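Local coordinates for protein Cwp19 (PDB 5OQ3) that probably cleaves cell-wall peptidoglycan, this chain being the TIM-barrel glycoside hydrolase domain of a longer Clostridioides difficile S-layer-associated protein, at residues A[285-290]-A[318-323]; A[277-282]-A[311-316]; A[304-309]-A[348-353]; A[25-30]-A[65-70]. One frame throughout, in Å; residues are numbered along the deposited sequence.

Interaction 1. Residues A[285-290]-A[318-323]; sequences DYVVPQ and VDLYIG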
loop_
_atom_site.group_PDB
_atom_site.type_symbol
_atom_site.label_atom_id
_atom_site.label_comp_id
_atom_site.label_asym_id
_atom_site.label_seq_id
_atom_site.Cartn_x
_atom_site.Cartn_y
_atom_site.Cartn_z
ATOM N N ASP A 285 8.161 -9.882 -3.416
ATOM C CA ASP A 285 9.385 -10.017 -2.621
ATOM C C ASP A 285 9.174 -9.839 -1.124
ATOM O O ASP A 285 9.935 -10.378 -0.318
ATOM C CB ASP A 285 10.430 -9.001 -3.068
ATOM C CG ASP A 285 10.911 -9.185 -4.485
ATOM O OD1 ASP A 285 11.267 -10.308 -4.833
ATOM O OD2 ASP A 285 10.917 -8.186 -5.226
ATOM N N TYR A 286 8.160 -9.043 -0.761
ATOM C CA TYR A 286 7.838 -8.786 0.646
ATOM C C TYR A 286 6.364 -8.599 0.820
ATOM O O TYR A 286 5.662 -8.226 -0.106
ATOM C CB TYR A 286 8.665 -7.599 1.186
ATOM C CG TYR A 286 8.313 -6.188 0.794
ATOM C CD1 TYR A 286 7.273 -5.520 1.439
ATOM C CD2 TYR A 286 9.031 -5.496 -0.159
ATOM C CE1 TYR A 286 6.991 -4.200 1.158
ATOM C CE2 TYR A 286 8.763 -4.146 -0.416
ATOM C CZ TYR A 286 7.730 -3.514 0.251
ATOM O OH TYR A 286 7.462 -2.164 0.013
ATOM N N VAL A 287 5.904 -8.827 2.053
ATOM C CA VAL A 287 4.496 -8.708 2.396
ATOM C C VAL A 287 4.409 -8.017 3.750
ATOM O O VAL A 287 5.237 -8.240 4.659
ATOM C CB VAL A 287 3.834 -10.125 2.426
ATOM C CG1 VAL A 287 4.382 -11.000 3.573
ATOM C CG2 VAL A 287 2.322 -10.014 2.471
ATOM N N VAL A 288 3.400 -7.136 3.857
ATOM C CA VAL A 288 3.210 -6.286 5.041
ATOM C C VAL A 288 1.775 -6.380 5.549
ATOM O O VAL A 288 0.976 -5.461 5.349
ATOM C CB VAL A 288 3.626 -4.818 4.794
ATOM C CG1 VAL A 288 3.678 -4.075 6.105
ATOM C CG2 VAL A 288 4.917 -4.721 4.022
ATOM N N PRO A 289 1.396 -7.493 6.212
ATOM C CA PRO A 289 0.043 -7.544 6.725
ATOM C C PRO A 289 -0.192 -6.381 7.685
ATOM O O PRO A 289 0.654 -6.063 8.535
ATOM C CB PRO A 289 -0.018 -8.907 7.435
ATOM C CG PRO A 289 1.423 -9.266 7.686
ATOM C CD PRO A 289 2.226 -8.634 6.616
ATOM N N GLN A 290 -1.391 -5.777 7.571
ATOM C CA GLN A 290 -1.751 -4.639 8.411
ATOM C C GLN A 290 -2.387 -5.162 9.696
ATOM O O GLN A 290 -3.575 -5.499 9.748
ATOM C CB GLN A 290 -2.715 -3.741 7.615
ATOM C CG GLN A 290 -2.011 -3.135 6.432
ATOM C CD GLN A 290 -2.911 -2.275 5.536
ATOM O OE1 GLN A 290 -4.018 -1.895 5.868
ATOM N NE2 GLN A 290 -2.389 -1.943 4.381
ATOM N N VAL A 318 10.035 -14.868 0.838
ATOM C CA VAL A 318 9.245 -13.636 0.982
ATOM C C VAL A 318 9.523 -13.002 2.346
ATOM O O VAL A 318 9.364 -13.636 3.395
ATOM C CB VAL A 318 7.733 -13.891 0.816
ATOM C CG1 VAL A 318 6.929 -12.598 1.045
ATOM C CG2 VAL A 318 7.480 -14.497 -0.528
ATOM N N ASP A 319 9.968 -11.753 2.314
ATOM C CA ASP A 319 10.211 -11.007 3.538
ATOM C C ASP A 319 8.917 -10.523 4.166
ATOM O O ASP A 319 8.064 -9.908 3.508
ATOM C CB ASP A 319 11.163 -9.827 3.260
ATOM C CG ASP A 319 12.517 -10.245 2.796
ATOM O OD1 ASP A 319 13.063 -11.270 3.246
ATOM O OD2 ASP A 319 13.052 -9.491 1.954
ATOM N N LEU A 320 8.800 -10.804 5.456
ATOM C CA LEU A 320 7.644 -10.398 6.240
ATOM C C LEU A 320 7.949 -9.172 7.097
ATOM O O LEU A 320 8.848 -9.222 7.972
ATOM C CB LEU A 320 7.195 -11.560 7.128
ATOM C CG LEU A 320 6.090 -11.270 8.149
ATOM C CD1 LEU A 320 4.784 -10.813 7.495
ATOM C CD2 LEU A 320 5.859 -12.538 8.979
ATOM N N TYR A 321 7.158 -8.109 6.898
ATOM C CA TYR A 321 7.233 -6.920 7.763
ATOM C C TYR A 321 5.853 -6.761 8.369
ATOM O O TYR A 321 4.879 -7.000 7.689
ATOM C CB TYR A 321 7.645 -5.652 6.973
ATOM C CG TYR A 321 8.837 -5.795 6.058
ATOM C CD1 TYR A 321 10.021 -6.358 6.500
ATOM C CD2 TYR A 321 8.776 -5.385 4.754
ATOM C CE1 TYR A 321 11.118 -6.481 5.665
ATOM C CE2 TYR A 321 9.887 -5.484 3.907
ATOM C CZ TYR A 321 11.016 -6.047 4.373
ATOM O OH TYR A 321 12.085 -6.144 3.519
ATOM N N ILE A 322 5.761 -6.318 9.626
ATOM C CA ILE A 322 4.477 -6.105 10.240
ATOM C C ILE A 322 4.036 -4.666 10.089
ATOM O O ILE A 322 4.796 -3.733 10.391
ATOM C CB ILE A 322 4.506 -6.477 11.730
ATOM C CG1 ILE A 322 5.000 -7.906 11.916
ATOM C CG2 ILE A 322 3.160 -6.191 12.387
ATOM C CD1 ILE A 322 4.220 -8.979 11.189
ATOM N N GLY A 323 2.801 -4.494 9.569
ATOM C CA GLY A 323 2.206 -3.175 9.544
ATOM C C GLY A 323 1.698 -2.802 10.921
ATOM O O GLY A 323 0.811 -3.465 11.477
#

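Interaction 2. Residues A[277-282]-A[311-316]; sequences AWIKQG and NEVKGT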
loop_
_atom_site.group_PDB
_atom_site.type_symbol
_atom_site.label_atom_id
_atom_site.label_comp_id
_atom_site.label_asym_id
_atom_site.label_seq_id
_atom_site.Cartn_x
_atom_site.Cartn_y
_atom_site.Cartn_z
ATOM N N ALA A 277 -1.571 -17.305 -1.684
ATOM C CA ALA A 277 -1.134 -17.641 -3.035
ATOM C C ALA A 277 0.028 -16.784 -3.455
ATOM O O ALA A 277 0.949 -17.261 -4.150
ATOM C CB ALA A 277 -2.330 -17.457 -4.010
ATOM N N TRP A 278 0.018 -15.505 -3.141
ATOM C CA TRP A 278 1.094 -14.623 -3.527
ATOM C C TRP A 278 2.402 -15.127 -2.944
ATOM O O TRP A 278 3.448 -15.093 -3.595
ATOM C CB TRP A 278 0.861 -13.200 -3.043
ATOM C CG TRP A 278 -0.435 -12.580 -3.375
ATOM C CD1 TRP A 278 -1.341 -12.943 -4.329
ATOM C CD2 TRP A 278 -0.956 -11.415 -2.744
ATOM N NE1 TRP A 278 -2.425 -12.127 -4.290
ATOM C CE2 TRP A 278 -2.200 -11.151 -3.339
ATOM C CE3 TRP A 278 -0.486 -10.557 -1.724
ATOM C CZ2 TRP A 278 -3.007 -10.099 -2.913
ATOM C CZ3 TRP A 278 -1.270 -9.527 -1.326
ATOM C CH2 TRP A 278 -2.498 -9.267 -1.929
ATOM N N ILE A 279 2.368 -15.525 -1.701
ATOM C CA ILE A 279 3.542 -16.019 -0.999
ATOM C C ILE A 279 3.995 -17.339 -1.581
ATOM O O ILE A 279 5.182 -17.505 -1.923
ATOM C CB ILE A 279 3.269 -16.111 0.527
ATOM C CG1 ILE A 279 3.058 -14.726 1.128
ATOM C CG2 ILE A 279 4.385 -16.868 1.252
ATOM C CD1 ILE A 279 2.437 -14.733 2.488
ATOM N N LYS A 280 3.085 -18.267 -1.761
ATOM C CA LYS A 280 3.464 -19.594 -2.200
ATOM C C LYS A 280 3.987 -19.610 -3.605
ATOM O O LYS A 280 4.857 -20.400 -3.925
ATOM C CB LYS A 280 2.305 -20.556 -1.963
ATOM C CG LYS A 280 1.917 -20.650 -0.461
ATOM C CD LYS A 280 2.789 -21.557 0.389
ATOM C CE LYS A 280 4.075 -20.959 0.916
ATOM N NZ LYS A 280 5.061 -22.070 1.148
ATOM N N GLN A 281 3.445 -18.762 -4.472
ATOM C CA GLN A 281 3.891 -18.652 -5.876
ATOM C C GLN A 281 5.030 -17.637 -6.087
ATOM O O GLN A 281 5.545 -17.492 -7.196
ATOM C CB GLN A 281 2.724 -18.316 -6.781
ATOM C CG GLN A 281 1.695 -19.420 -6.829
ATOM C CD GLN A 281 0.494 -19.046 -7.677
ATOM O OE1 GLN A 281 0.644 -18.500 -8.780
ATOM N NE2 GLN A 281 -0.724 -19.322 -7.150
ATOM N N GLY A 282 5.438 -16.941 -5.030
ATOM C CA GLY A 282 6.537 -16.014 -5.131
ATOM C C GLY A 282 6.245 -14.834 -6.043
ATOM O O GLY A 282 7.072 -14.384 -6.825
ATOM N N ASN A 311 4.446 -17.972 10.348
ATOM C CA ASN A 311 4.344 -19.314 9.802
ATOM C C ASN A 311 4.076 -19.310 8.278
ATOM O O ASN A 311 4.630 -20.147 7.530
ATOM C CB ASN A 311 3.264 -20.119 10.549
ATOM C CG ASN A 311 3.200 -21.548 10.061
ATOM O OD1 ASN A 311 4.130 -22.332 10.301
ATOM N ND2 ASN A 311 2.134 -21.884 9.334
ATOM N N GLU A 312 3.249 -18.401 7.806
ATOM C CA GLU A 312 2.959 -18.302 6.352
ATOM C C GLU A 312 4.185 -18.140 5.484
ATOM O O GLU A 312 4.204 -18.679 4.383
ATOM C CB GLU A 312 2.007 -17.132 6.065
ATOM C CG GLU A 312 0.563 -17.326 6.422
ATOM C CD GLU A 312 -0.049 -18.501 5.645
ATOM O OE1 GLU A 312 -0.258 -18.432 4.396
ATOM O OE2 GLU A 312 -0.286 -19.492 6.297
ATOM N N VAL A 313 5.190 -17.375 5.937
ATOM C CA VAL A 313 6.371 -17.160 5.112
ATOM C C VAL A 313 7.504 -18.144 5.350
ATOM O O VAL A 313 8.501 -18.139 4.607
ATOM C CB VAL A 313 6.890 -15.713 5.211
ATOM C CG1 VAL A 313 5.784 -14.720 4.822
ATOM C CG2 VAL A 313 7.403 -15.417 6.621
ATOM N N LYS A 314 7.348 -19.013 6.341
ATOM C CA LYS A 314 8.399 -19.926 6.710
ATOM C C LYS A 314 8.710 -20.799 5.509
ATOM O O LYS A 314 7.828 -21.273 4.821
ATOM C CB LYS A 314 7.947 -20.756 7.943
ATOM C CG LYS A 314 9.054 -21.533 8.604
ATOM C CD LYS A 314 8.556 -22.214 9.877
ATOM C CE LYS A 314 9.457 -23.388 10.237
ATOM N NZ LYS A 314 9.077 -24.002 11.543
ATOM N N GLY A 315 9.995 -20.958 5.230
ATOM C CA GLY A 315 10.448 -21.745 4.108
ATOM C C GLY A 315 10.341 -21.087 2.754
ATOM O O GLY A 315 10.582 -21.720 1.759
ATOM N N THR A 316 9.939 -19.815 2.707
ATOM C CA THR A 316 9.895 -19.071 1.437
ATOM C C THR A 316 10.964 -17.986 1.502
ATOM O O THR A 316 11.563 -17.736 2.552
ATOM C CB THR A 316 8.515 -18.370 1.199
ATOM O OG1 THR A 316 8.397 -17.197 2.026
ATOM C CG2 THR A 316 7.334 -19.295 1.491
#

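Interaction 3. Residues A[304-309]-A[348-353]; sequences KLVAWW and TLNRKY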
loop_
_atom_site.group_PDB
_atom_site.type_symbol
_atom_site.label_atom_id
_atom_site.label_comp_id
_atom_site.label_asym_id
_atom_site.label_seq_id
_atom_site.Cartn_x
_atom_site.Cartn_y
_atom_site.Cartn_z
ATOM N N LYS A 304 -1.714 -13.441 18.112
ATOM C CA LYS A 304 -2.029 -14.627 17.306
ATOM C C LYS A 304 -1.659 -14.383 15.859
ATOM O O LYS A 304 -1.114 -15.268 15.174
ATOM C CB LYS A 304 -3.527 -14.974 17.410
ATOM C CG LYS A 304 -3.907 -15.445 18.809
ATOM C CD LYS A 304 -5.342 -15.944 18.860
ATOM C CE LYS A 304 -5.644 -16.556 20.213
ATOM N NZ LYS A 304 -7.104 -16.734 20.366
ATOM N N LEU A 305 -1.910 -13.165 15.389
ATOM C CA LEU A 305 -1.638 -12.868 14.002
ATOM C C LEU A 305 -0.158 -12.793 13.669
ATOM O O LEU A 305 0.238 -13.229 12.571
ATOM C CB LEU A 305 -2.406 -11.613 13.588
ATOM C CG LEU A 305 -3.913 -11.888 13.354
ATOM C CD1 LEU A 305 -4.722 -10.598 13.436
ATOM C CD2 LEU A 305 -4.112 -12.641 12.033
ATOM N N VAL A 306 0.680 -12.249 14.548
ATOM C CA VAL A 306 2.114 -12.252 14.237
ATOM C C VAL A 306 2.613 -13.695 14.056
ATOM O O VAL A 306 3.390 -13.966 13.154
ATOM C CB VAL A 306 2.980 -11.453 15.239
ATOM C CG1 VAL A 306 2.762 -9.961 15.122
ATOM C CG2 VAL A 306 2.838 -11.922 16.656
ATOM N N ALA A 307 2.156 -14.596 14.900
ATOM C CA ALA A 307 2.528 -16.011 14.792
ATOM C C ALA A 307 2.040 -16.658 13.508
ATOM O O ALA A 307 2.761 -17.406 12.842
ATOM C CB ALA A 307 2.039 -16.778 15.994
ATOM N N TRP A 308 0.799 -16.350 13.168
ATOM C CA TRP A 308 0.192 -16.917 11.971
ATOM C C TRP A 308 0.941 -16.470 10.709
ATOM O O TRP A 308 1.274 -17.290 9.836
ATOM C CB TRP A 308 -1.320 -16.558 11.904
ATOM C CG TRP A 308 -1.998 -17.292 10.778
ATOM C CD1 TRP A 308 -2.534 -18.558 10.840
ATOM C CD2 TRP A 308 -2.181 -16.829 9.403
ATOM N NE1 TRP A 308 -3.041 -18.894 9.610
ATOM C CE2 TRP A 308 -2.841 -17.872 8.711
ATOM C CE3 TRP A 308 -1.854 -15.654 8.725
ATOM C CZ2 TRP A 308 -3.156 -17.792 7.385
ATOM C CZ3 TRP A 308 -2.185 -15.561 7.416
ATOM C CH2 TRP A 308 -2.828 -16.629 6.744
ATOM N N TRP A 309 1.223 -15.178 10.614
ATOM C CA TRP A 309 1.946 -14.649 9.467
ATOM C C TRP A 309 3.389 -15.116 9.404
ATOM O O TRP A 309 3.898 -15.413 8.304
ATOM C CB TRP A 309 1.841 -13.128 9.451
ATOM C CG TRP A 309 0.497 -12.634 8.988
ATOM C CD1 TRP A 309 -0.481 -12.068 9.729
ATOM C CD2 TRP A 309 0.012 -12.674 7.651
ATOM N NE1 TRP A 309 -1.561 -11.777 8.929
ATOM C CE2 TRP A 309 -1.269 -12.133 7.646
ATOM C CE3 TRP A 309 0.569 -13.076 6.444
ATOM C CZ2 TRP A 309 -2.033 -12.008 6.488
ATOM C CZ3 TRP A 309 -0.208 -12.967 5.264
ATOM C CH2 TRP A 309 -1.481 -12.422 5.310
ATOM N N THR A 348 8.706 -5.825 20.451
ATOM C CA THR A 348 9.433 -6.830 21.231
ATOM C C THR A 348 8.933 -8.252 20.897
ATOM O O THR A 348 9.719 -9.185 20.705
ATOM C CB THR A 348 9.327 -6.516 22.723
ATOM O OG1 THR A 348 9.896 -5.231 22.990
ATOM C CG2 THR A 348 10.042 -7.568 23.578
ATOM N N LEU A 349 7.621 -8.411 20.776
ATOM C CA LEU A 349 7.053 -9.687 20.384
ATOM C C LEU A 349 7.485 -10.056 18.970
ATOM O O LEU A 349 7.855 -11.214 18.726
ATOM C CB LEU A 349 5.542 -9.643 20.522
ATOM C CG LEU A 349 4.812 -10.950 20.185
ATOM C CD1 LEU A 349 5.259 -12.101 21.102
ATOM C CD2 LEU A 349 3.308 -10.748 20.188
ATOM N N ASN A 350 7.398 -9.105 18.030
ATOM C CA ASN A 350 7.795 -9.386 16.672
ATOM C C ASN A 350 9.178 -9.986 16.637
ATOM O O ASN A 350 9.466 -10.867 15.831
ATOM C CB ASN A 350 7.876 -8.110 15.821
ATOM C CG ASN A 350 6.543 -7.431 15.604
ATOM O OD1 ASN A 350 5.475 -7.952 15.987
ATOM N ND2 ASN A 350 6.610 -6.217 15.049
ATOM N N ARG A 351 10.073 -9.430 17.436
ATOM C CA ARG A 351 11.469 -9.826 17.429
ATOM C C ARG A 351 11.734 -11.237 17.961
ATOM O O ARG A 351 12.832 -11.743 17.846
ATOM C CB ARG A 351 12.298 -8.746 18.137
ATOM C CG ARG A 351 12.441 -7.482 17.265
ATOM C CD ARG A 351 12.893 -6.308 18.034
ATOM N NE ARG A 351 13.342 -5.225 17.189
ATOM C CZ ARG A 351 13.847 -4.101 17.665
ATOM N NH1 ARG A 351 13.906 -3.911 18.991
ATOM N NH2 ARG A 351 14.285 -3.185 16.853
ATOM N N LYS A 352 10.724 -11.862 18.553
ATOM C CA LYS A 352 10.810 -13.273 18.924
ATOM C C LYS A 352 10.691 -14.209 17.732
ATOM O O LYS A 352 10.964 -15.413 17.872
ATOM C CB LYS A 352 9.753 -13.616 19.966
ATOM C CG LYS A 352 9.916 -12.872 21.295
ATOM C CD LYS A 352 11.281 -13.152 21.962
ATOM C CE LYS A 352 11.269 -12.646 23.412
ATOM N NZ LYS A 352 12.586 -12.981 24.068
ATOM N N TYR A 353 10.273 -13.682 16.571
ATOM C CA TYR A 353 10.037 -14.507 15.376
ATOM C C TYR A 353 11.080 -14.212 14.339
ATOM O O TYR A 353 11.135 -13.111 13.775
ATOM C CB TYR A 353 8.609 -14.207 14.801
ATOM C CG TYR A 353 7.517 -14.634 15.742
ATOM C CD1 TYR A 353 7.069 -13.786 16.722
ATOM C CD2 TYR A 353 6.947 -15.910 15.675
ATOM C CE1 TYR A 353 6.099 -14.176 17.619
ATOM C CE2 TYR A 353 5.978 -16.326 16.573
ATOM C CZ TYR A 353 5.548 -15.445 17.551
ATOM O OH TYR A 353 4.576 -15.852 18.460
#

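Interaction 4. Residues A[25-30]-A[65-70]; sequences KEMRAA and GINTAV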
loop_
_atom_site.group_PDB
_atom_site.type_symbol
_atom_site.label_atom_id
_atom_site.label_comp_id
_atom_site.label_asym_id
_atom_site.label_seq_id
_atom_site.Cartn_x
_atom_site.Cartn_y
_atom_site.Cartn_z
ATOM N N LYS A 25 19.622 -5.649 7.242
ATOM C CA LYS A 25 19.225 -4.911 8.472
ATOM C C LYS A 25 17.730 -4.957 8.613
ATOM O O LYS A 25 17.028 -5.187 7.649
ATOM C CB LYS A 25 19.686 -3.464 8.397
ATOM C CG LYS A 25 18.918 -2.593 7.424
ATOM C CD LYS A 25 19.771 -1.436 6.959
ATOM C CE LYS A 25 18.944 -0.494 6.118
ATOM N NZ LYS A 25 19.838 0.406 5.342
ATOM N N GLU A 26 17.251 -4.704 9.818
ATOM C CA GLU A 26 15.830 -4.745 10.071
ATOM C C GLU A 26 15.145 -3.618 9.254
ATOM O O GLU A 26 15.623 -2.485 9.229
ATOM C CB GLU A 26 15.604 -4.559 11.562
ATOM C CG GLU A 26 14.177 -4.748 12.025
ATOM C CD GLU A 26 13.947 -4.467 13.508
ATOM O OE1 GLU A 26 13.215 -5.228 14.166
ATOM O OE2 GLU A 26 14.480 -3.485 14.031
ATOM N N MET A 27 14.027 -3.929 8.603
ATOM C CA MET A 27 13.177 -2.905 7.947
ATOM C C MET A 27 12.485 -2.038 8.957
ATOM O O MET A 27 11.862 -2.561 9.870
ATOM C CB MET A 27 12.156 -3.606 7.017
ATOM C CG MET A 27 11.113 -2.703 6.408
ATOM S SD MET A 27 11.816 -1.428 5.339
ATOM C CE MET A 27 12.345 -2.369 3.952
ATOM N N ARG A 28 12.631 -0.725 8.813
ATOM C CA ARG A 28 12.027 0.224 9.735
ATOM C C ARG A 28 11.410 1.350 8.894
ATOM O O ARG A 28 12.040 2.377 8.690
ATOM C CB ARG A 28 13.119 0.767 10.703
ATOM C CG ARG A 28 13.741 -0.338 11.532
ATOM C CD ARG A 28 15.016 0.098 12.262
ATOM N NE ARG A 28 15.567 -1.015 13.047
ATOM C CZ ARG A 28 16.666 -0.956 13.801
ATOM N NH1 ARG A 28 17.399 0.149 13.824
ATOM N NH2 ARG A 28 17.016 -2.007 14.526
ATOM N N ALA A 29 10.207 1.106 8.367
ATOM C CA ALA A 29 9.607 2.004 7.365
ATOM C C ALA A 29 8.479 2.804 7.925
ATOM O O ALA A 29 7.858 2.396 8.882
ATOM C CB ALA A 29 9.114 1.172 6.184
ATOM N N ALA A 30 8.227 3.936 7.309
ATOM C CA ALA A 30 7.027 4.694 7.564
ATOM C C ALA A 30 6.302 4.949 6.238
ATOM O O ALA A 30 6.928 5.354 5.264
ATOM C CB ALA A 30 7.335 5.995 8.263
ATOM N N GLY A 65 14.968 6.405 13.970
ATOM C CA GLY A 65 15.433 5.128 13.440
ATOM C C GLY A 65 14.755 4.639 12.161
ATOM O O GLY A 65 15.052 3.572 11.685
ATOM N N ILE A 66 13.835 5.405 11.602
ATOM C CA ILE A 66 13.231 5.022 10.323
ATOM C C ILE A 66 14.288 5.032 9.224
ATOM O O ILE A 66 15.059 5.985 9.074
ATOM C CB ILE A 66 12.038 5.924 9.979
ATOM C CG1 ILE A 66 10.942 5.839 11.023
ATOM C CG2 ILE A 66 11.488 5.654 8.576
ATOM C CD1 ILE A 66 10.313 4.475 11.150
ATOM N N ASN A 67 14.331 3.929 8.471
ATOM C CA ASN A 67 15.299 3.750 7.396
ATOM C C ASN A 67 14.721 3.664 6.012
ATOM O O ASN A 67 15.475 3.610 5.030
ATOM C CB ASN A 67 16.251 2.575 7.676
ATOM C CG ASN A 67 15.540 1.219 7.771
ATOM O OD1 ASN A 67 14.485 1.000 7.167
ATOM N ND2 ASN A 67 16.145 0.286 8.560
ATOM N N THR A 68 13.397 3.757 5.900
ATOM C CA THR A 68 12.696 3.542 4.611
ATOM C C THR A 68 11.452 4.406 4.579
ATOM O O THR A 68 10.655 4.335 5.531
ATOM C CB THR A 68 12.327 2.046 4.418
ATOM O OG1 THR A 68 13.519 1.253 4.464
ATOM C CG2 THR A 68 11.647 1.817 3.056
ATOM N N ALA A 69 11.267 5.156 3.493
ATOM C CA ALA A 69 10.071 5.972 3.297
ATOM C C ALA A 69 9.258 5.284 2.214
ATOM O O ALA A 69 9.767 5.008 1.136
ATOM C CB ALA A 69 10.459 7.377 2.844
ATOM N N VAL A 70 8.008 5.047 2.470
ATOM C CA VAL A 70 7.070 4.389 1.521
ATOM C C VAL A 70 6.061 5.468 1.129
ATOM O O VAL A 70 5.153 5.819 1.921
ATOM C CB VAL A 70 6.380 3.167 2.141
ATOM C CG1 VAL A 70 5.486 2.498 1.092
ATOM C CG2 VAL A 70 7.411 2.149 2.643
HETATM O O HOH W 1 18.519 2.577 4.608
HETATM O O HOH W 2 17.496 2.463 12.130
#

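Interaction 1. Residues A[285-290]-A[318-323]
Segments 285-290 and 318-323 run side by side in the same direction, their end-to-end vectors 25° apart, with Tyr286 bridged to Asp319 and Val287 to Leu320. These are neighbouring strands of the eight-stranded TIM barrel, joined through helix 302-313 as a beta-alpha-beta unit. Four backbone bonds hold them: Asp319 N to Asp285 O, Val287 N to Asp319 O (2.8 Å), Tyr321 N to Val287 O (177° at the hydrogen) and Gly323 N to Pro289 O (2.9 Å). The alternation lapses at Pro289, which has no N-H for Tyr321 O; that oxygen instead takes a CA-H contact from Val288 CA at 3.2 Å.

On the face carrying Tyr286, chi1 of 75° turns the phenol ring into the barrel, and the end of the Tyr321 ring reaches across to it, CE2 lying over one face, 3.6 Å from Tyr286 CG. The two ring planes are inclined obliquely, while Val288 CG2 reaches the edge of both rings. Tyr286 OH is hydrogen-bonded to His120 and His188 from strands farther round the barrel, which places this face in the barrel interior.

Val287 and Leu320 point to the other face, against the helix layer. Val287 CG1 touches both Val318 CG1 (3.9 Å) and Leu320 CD1, and Trp309 and Val313 of helix 302-313 cover Leu320. Packing is tightest where Leu320 CD1 meets the proline ring crosswise, 3.5 Å from Pro289 CD.

Interaction 2. Residues A[277-282]-A[311-316]
Ile279 of helix 275-280 carries this contact, directing its side chain at the last turn of helix 302-313 and the turn that follows. Its CB is directed at segment 311-316, and two branches leave it. CG2, placed anti to the backbone N by a chi1 of -66° for the other branch, lodges against the helix end: it is 3.6 Å from Glu312 O and 3.8 Å from Thr316 CG2. CG1 extends the chain, and its tip, CD1, slants across Val313 and meets Val313 CG1 at 4.1 Å.

One residue on, Lys280 curls round from the exposed side. Bends at chi2 (-81°) and chi3 (83°) fold the chain back, and NZ comes 3.6 Å from Thr316 CG2, with CE also resting on that methyl.

Thr316 presents this methyl because its hydroxyl is engaged behind. OG1 lies 2.7 Å from Val313 O, to which it donates; Thr316 N donates to the same oxygen at 2.9 Å, closing the type II turn from Val313 to Thr316. Val318 N is a further partner of OG1. The Glu312 carboxylate, for its part, is paired with Arg276, one turn before Lys280 on the facing helix.

With Val313 O and the Thr316 hydroxyl bonded to each other, the direct meeting of these two segments of the barrel's outer layer is van der Waals in kind: methyls and methylenes, with one carbonyl oxygen and the lysine NZ meeting carbon, so it depends on fit and not on bond direction.

Interaction 3. Residues A[304-309]-A[348-353]
Val306 has a chi1 of -71°, which sets CG2 between the backbone N and carbonyl carbon and CG1 beside the N, so its two methyls spread towards different residues of segment 348-353. CG2 is met by Leu349, whose CG stands anti to its own backbone N (chi1 -178°) and thereby extends CD2 to within 3.8 Å of Val306 CG2. The same methyl reaches Tyr353 CE1 at 4.1 Å, where valine and phenol cross at about a right angle. CG1 faces the side-chain amide of Asn350, with Asn350 OD1 3.5 Å from Val306 CG1.

Tyr353 also spans Ala307. Its CE2 is 3.9 Å from Ala307 CA, and its OH is 3.7 Å from Ala307 CB, so the far end of the ring lies along the side of helix 302-313. A type I turn from Asn350 to Tyr353 brings the ring there: Tyr353 N bonds back to Asn350 O at 3.0 Å, and that carbonyl oxygen also lies in plane at the ring edge.

The Asn350 amide has partners of its own. Asn350 OD1 is hydrogen-bonded to Tyr302 OH and ND2 to Gln324 OE1, two bonds that fix the rotation of the amide and leave a methyl as the neighbour of its oxygen across the interface.

This is packing between successive outer helices of the barrel, 302-313 and 343-350: Leu349 also touches Ser303 and Tyr353 touches Ala310 on the first helix, Val306 leans on Leu291, and Asn350 rests on Ile356 and Ser359 of strand 356-361.

Interaction 4. Residues A[25-30]-A[65-70]
Asn67 bonds to segment 25-30 as a piece of backbone would: its ND2 donates to Glu26 O at 2.9 Å, in the amide plane, and its OD1 accepts from Arg28 N at 3.0 Å. Thr68 OG1 donates to OD1, from the opposite face of the amide, so three bonds fix this side chain's rotation. The side chain thus prolongs the parallel pairing of the first two TIM-barrel strands beyond their regular part. There, Ala30 N donates to Thr68 O and Val70 N to Ala30 O, both at 3.0 Å. Between them, Arg28 O takes Asn67 N at 2.8 Å and a weak bond from Thr68 N.

Arg28 grips Glu26 side-on, NE (2.9 Å) and NH2 both reaching OE2, which Arg351 also binds. The remaining nitrogen, NH1, donates to a water that bonds onward to Gly65 O at 2.7 Å. A second water accepts from Lys25 NZ and donates to Asn67 O.

Helix 47-63 links the two strands as a beta-alpha-beta unit. The backbones of Met27 and Ala29 hydrogen-bond to strand 356-361 on the other flank, closing the barrel, while Thr68 and Val70 pack on strand 118-123 and Arg28 on Tyr381 of helix 371-381.

In the fold
Interaction 1 is the hub, its centre 11 to 13 Å from the others. Interactions 2 and 3 share helix 302-313, which connects the strands of interaction 1; Trp309, in a segment of interaction 3, touches the other two, its CE2 3.5 Å from Pro289 CB and its CZ3 4.2 Å from Ile279 CD1. Interaction 4 shares the barrel sheet, and Tyr321 CE1 meets Met27 CB at 3.3 Å. A salt bridge, Arg351 NH2 to Glu26 OE2 at 2.8 Å, ties it to interaction 3, whereas interactions 2 and 4 are about 13 Å apart at nearest atoms. In TIM barrels the active site lies at the C-terminal strand ends; interaction 2 involves helix C-termini, probably at the opposite end.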